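Putative uronate isomerase (Thermotoga maritima, PDB 4NAR) is a putative isomerase of the lactate racemase family, possibly with lactate racemase activity, though its own reaction is not established. Local coordinates at residues 97-100 and 106-109; 165-170 and 174-179. All coordinates share one frame; numbering follows the deposited sequence.

In the fold
From the N terminus, the chain leaves strand 94-97, an outermost strand of the mixed sheet, and within a few residues contact 1 closes the loop that leads into strand 107-113 of a two-stranded antiparallel sheet. That loop is complete before contact 2 begins, so the two stand in series. Contact 2 comes after strand 158-159, where the loop 165-170 folds back on helix 173-186, the helix it leads into. The centres lie about 12 Å apart, and His99 joins them: its ring packs against Gly169 and Ile170 and bonds to Ala171 O, just beyond. Together they tie the mixed sheet's edge, the small sheet and helix 173-186 within the lactate racemase N-terminal family region.

Contact 1. Residues 97-100 and 106-109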
# COMPACT_ATOMS: atom_id res chain seq x y z
N HIS A 97 -18.65 5.28 -0.89
CA HIS A 97 -18.06 6.14 -1.91
C HIS A 97 -16.73 5.54 -2.38
O HIS A 97 -15.91 5.07 -1.58
CB HIS A 97 -17.81 7.58 -1.41
CG HIS A 97 -19.03 8.25 -0.83
ND1 HIS A 97 -19.91 8.97 -1.60
CD2 HIS A 97 -19.49 8.31 0.44
CE1 HIS A 97 -20.88 9.45 -0.83
NE2 HIS A 97 -20.65 9.07 0.41
N ASN A 98 -16.53 5.55 -3.69
CA ASN A 98 -15.19 5.33 -4.21
C ASN A 98 -14.42 6.65 -4.19
O ASN A 98 -15.01 7.75 -4.22
CB ASN A 98 -15.22 4.75 -5.63
CG ASN A 98 -15.39 3.24 -5.65
OD1 ASN A 98 -14.44 2.49 -5.38
ND2 ASN A 98 -16.60 2.79 -5.96
N HIS A 99 -13.09 6.55 -4.10
CA HIS A 99 -12.22 7.71 -4.27
C HIS A 99 -12.08 7.96 -5.78
O HIS A 99 -12.29 7.04 -6.57
CB HIS A 99 -10.85 7.44 -3.61
CG HIS A 99 -9.87 8.57 -3.77
ND1 HIS A 99 -10.22 9.89 -3.66
CD2 HIS A 99 -8.53 8.54 -4.03
CE1 HIS A 99 -9.15 10.65 -3.85
NE2 HIS A 99 -8.12 9.85 -4.07
N GLU A 100 -11.78 9.19 -6.17
CA GLU A 100 -11.58 9.54 -7.59
C GLU A 100 -10.22 10.22 -7.77
O GLU A 100 -10.12 11.43 -8.01
CB GLU A 100 -12.69 10.46 -8.09
CG GLU A 100 -14.08 9.92 -7.86
CD GLU A 100 -15.12 11.02 -7.90
OE1 GLU A 100 -15.54 11.38 -9.04
OE2 GLU A 100 -15.50 11.53 -6.80
N ALA A 106 -13.04 16.03 -7.80
CA ALA A 106 -13.29 15.28 -6.57
C ALA A 106 -12.36 15.73 -5.41
O ALA A 106 -12.56 15.35 -4.24
CB ALA A 106 -13.12 13.81 -6.83
N LEU A 107 -11.36 16.53 -5.75
CA LEU A 107 -10.30 16.84 -4.79
C LEU A 107 -10.39 18.26 -4.25
O LEU A 107 -10.91 19.16 -4.92
CB LEU A 107 -8.93 16.62 -5.43
CG LEU A 107 -8.83 15.31 -6.20
CD1 LEU A 107 -7.59 15.31 -7.08
CD2 LEU A 107 -8.85 14.09 -5.25
N ALA A 108 -9.90 18.44 -3.03
CA ALA A 108 -9.77 19.76 -2.44
C ALA A 108 -8.28 20.10 -2.33
O ALA A 108 -7.47 19.28 -1.88
CB ALA A 108 -10.45 19.82 -1.05
N PHE A 109 -7.92 21.30 -2.75
CA PHE A 109 -6.56 21.79 -2.57
C PHE A 109 -6.39 22.23 -1.12
O PHE A 109 -7.19 23.04 -0.62
CB PHE A 109 -6.33 22.98 -3.49
CG PHE A 109 -4.97 23.58 -3.36
CD1 PHE A 109 -3.85 22.87 -3.77
CD2 PHE A 109 -4.79 24.86 -2.82
CE1 PHE A 109 -2.57 23.41 -3.65
CE2 PHE A 109 -3.52 25.42 -2.70
CZ PHE A 109 -2.40 24.69 -3.12
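Glu100 lies against Ala106 where the loop leaving strand 94-97, an edge strand of the mixed sheet, turns into strand 107-113 of the two-stranded antiparallel sheet. Glu100 CB starts the contact, 3.6 Å from Ala106 CB. CG stands anti to the carbonyl carbon (chi1 -54°) and the chain runs on extended, with Glu100 CG 4.1 Å from Ala106 CB. Farther out, Glu100 CD comes back to 3.6 Å from Ala106 CB. Glu100 OE2 is the nearer carboxylate oxygen, 3.3 Å from Ala106 CB, and OE1 stays farther off. A single methyl is thus lined by the whole length of an acidic side chain, a van der Waals contact between an exposed glutamate and a buried alanine.

Deeper in, the side chains of His99 and Leu107 cross at about a right angle. The imidazole is fixed by polar partners outside the contact: NE2 is hydrogen-bonded to Ala171 O, and ND1 to Asn135 ND2, at the end of strand 130-135, the partner of strand 107-113. Both ring nitrogens are hydrogen-bonded, and the carbon between them meets the leucine. Leu107 CD2 approaches His99 CE1 obliquely at 3.7 Å and sits 4.0 Å from Glu100 O.

Contact 2. Residues 165-170 and 174-179; sequences IVIPGI and EVVDTF
The loop that enters helix 173-186 doubles back on the helix's first turns, and Ile167 and Pro168 carry the packing against Val175, Val176 and Phe179. Pro168, which follows a cis peptide bond, crosses the Phe179 side chain at about a right angle: its CD lies obliquely 3.6 Å from Phe179 CZ, while its CB sits at the ring's edge, in plane. The same Pro168 CB touches Val176 CG2 at 3.5 Å. Val175, Val176 and Phe179, at i, i+1 and i+4, form an apolar face of this helix toward the loop. Ile167 CG2, anti to the backbone N, reaches Phe179 CE2 at 3.9 Å, Val176 CG2 at 4.1 Å and Val175 CG1 at 4.2 Å. An alanine in place of Phe179 would remove the ring and probably leave Pro168 CD and Ile167 CG2 without their aromatic partner, opening a gap between loop and helix. Helix 198-213 adds Ala206 against Ile167 and Ala199 against Phe179, and a sulfate ion, probably from the crystallisation liquor, comes within about 3 Å of the Pro168 side chain (nearest atoms). Within the helix, Glu174 O accepts from Thr178 N and, across the other face of its plane, from Thr178 OG1 at 3.0 Å.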
# COMPACT_ATOMS: atom_id res chain seq x y z
N ILE A 165 -2.99 5.97 4.85
CA ILE A 165 -4.36 5.90 4.40
C ILE A 165 -4.85 7.24 3.83
O ILE A 165 -5.76 7.27 2.99
CB ILE A 165 -5.30 5.41 5.51
CG1 ILE A 165 -6.70 5.13 4.93
CG2 ILE A 165 -5.37 6.43 6.65
CD1 ILE A 165 -7.55 4.21 5.80
N VAL A 166 -4.26 8.36 4.26
CA VAL A 166 -4.63 9.64 3.68
C VAL A 166 -3.86 9.83 2.37
O VAL A 166 -4.45 10.14 1.33
CB VAL A 166 -4.34 10.82 4.64
CG1 VAL A 166 -4.74 12.14 3.98
CG2 VAL A 166 -5.06 10.63 5.98
N ILE A 167 -2.54 9.64 2.42
CA ILE A 167 -1.67 9.74 1.25
C ILE A 167 -0.84 8.46 1.17
O ILE A 167 -0.05 8.20 2.09
CB ILE A 167 -0.70 10.92 1.36
CG1 ILE A 167 -1.47 12.23 1.60
CG2 ILE A 167 0.15 11.03 0.09
CD1 ILE A 167 -0.59 13.39 1.92
N PRO A 168 -0.99 7.67 0.08
CA PRO A 168 -1.74 7.99 -1.15
C PRO A 168 -3.24 7.71 -1.12
O PRO A 168 -3.92 8.06 -2.10
CB PRO A 168 -1.12 7.03 -2.18
CG PRO A 168 -0.78 5.79 -1.35
CD PRO A 168 -0.27 6.38 -0.03
N GLY A 169 -3.73 7.08 -0.05
CA GLY A 169 -5.09 6.55 0.02
C GLY A 169 -6.22 7.34 -0.64
O GLY A 169 -7.00 6.80 -1.44
N ILE A 170 -6.31 8.63 -0.30
CA ILE A 170 -7.38 9.46 -0.82
C ILE A 170 -6.82 10.77 -1.35
O ILE A 170 -7.44 11.85 -1.23
CB ILE A 170 -8.43 9.74 0.27
CG1 ILE A 170 -7.74 10.40 1.47
CG2 ILE A 170 -9.16 8.43 0.67
CD1 ILE A 170 -8.65 10.71 2.61
N GLU A 174 0.19 14.45 -7.87
CA GLU A 174 1.42 15.20 -7.66
C GLU A 174 2.16 14.75 -6.41
O GLU A 174 3.34 14.38 -6.49
CB GLU A 174 1.19 16.71 -7.62
CG GLU A 174 0.43 17.27 -8.81
CD GLU A 174 -1.07 17.29 -8.56
OE1 GLU A 174 -1.61 16.33 -7.93
OE2 GLU A 174 -1.72 18.29 -8.98
N VAL A 175 1.47 14.76 -5.27
CA VAL A 175 2.13 14.42 -4.02
C VAL A 175 2.53 12.93 -3.99
O VAL A 175 3.57 12.56 -3.42
CB VAL A 175 1.27 14.81 -2.79
CG1 VAL A 175 -0.09 14.05 -2.79
CG2 VAL A 175 2.05 14.61 -1.48
N VAL A 176 1.72 12.08 -4.62
CA VAL A 176 1.97 10.65 -4.63
C VAL A 176 3.18 10.29 -5.53
O VAL A 176 4.01 9.44 -5.18
CB VAL A 176 0.69 9.86 -5.00
CG1 VAL A 176 1.00 8.37 -5.28
CG2 VAL A 176 -0.39 10.03 -3.88
N ASP A 177 3.28 10.96 -6.68
CA ASP A 177 4.44 10.80 -7.56
C ASP A 177 5.71 11.14 -6.79
O ASP A 177 6.72 10.41 -6.85
CB ASP A 177 4.33 11.72 -8.78
CG ASP A 177 3.42 11.15 -9.88
OD1 ASP A 177 2.58 10.26 -9.60
OD2 ASP A 177 3.54 11.62 -11.04
N THR A 178 5.64 12.26 -6.05
CA THR A 178 6.76 12.80 -5.30
C THR A 178 7.25 11.84 -4.23
O THR A 178 8.46 11.61 -4.12
CB THR A 178 6.38 14.14 -4.63
OG1 THR A 178 6.10 15.12 -5.63
CG2 THR A 178 7.51 14.64 -3.71
N PHE A 179 6.34 11.28 -3.44
CA PHE A 179 6.83 10.38 -2.39
C PHE A 179 7.34 9.06 -2.97
O PHE A 179 8.34 8.51 -2.48
CB PHE A 179 5.84 10.20 -1.22
CG PHE A 179 4.82 9.09 -1.39
CD1 PHE A 179 5.18 7.75 -1.32
CD2 PHE A 179 3.47 9.41 -1.54
CE1 PHE A 179 4.24 6.74 -1.45
CE2 PHE A 179 2.51 8.40 -1.66
CZ PHE A 179 2.90 7.06 -1.61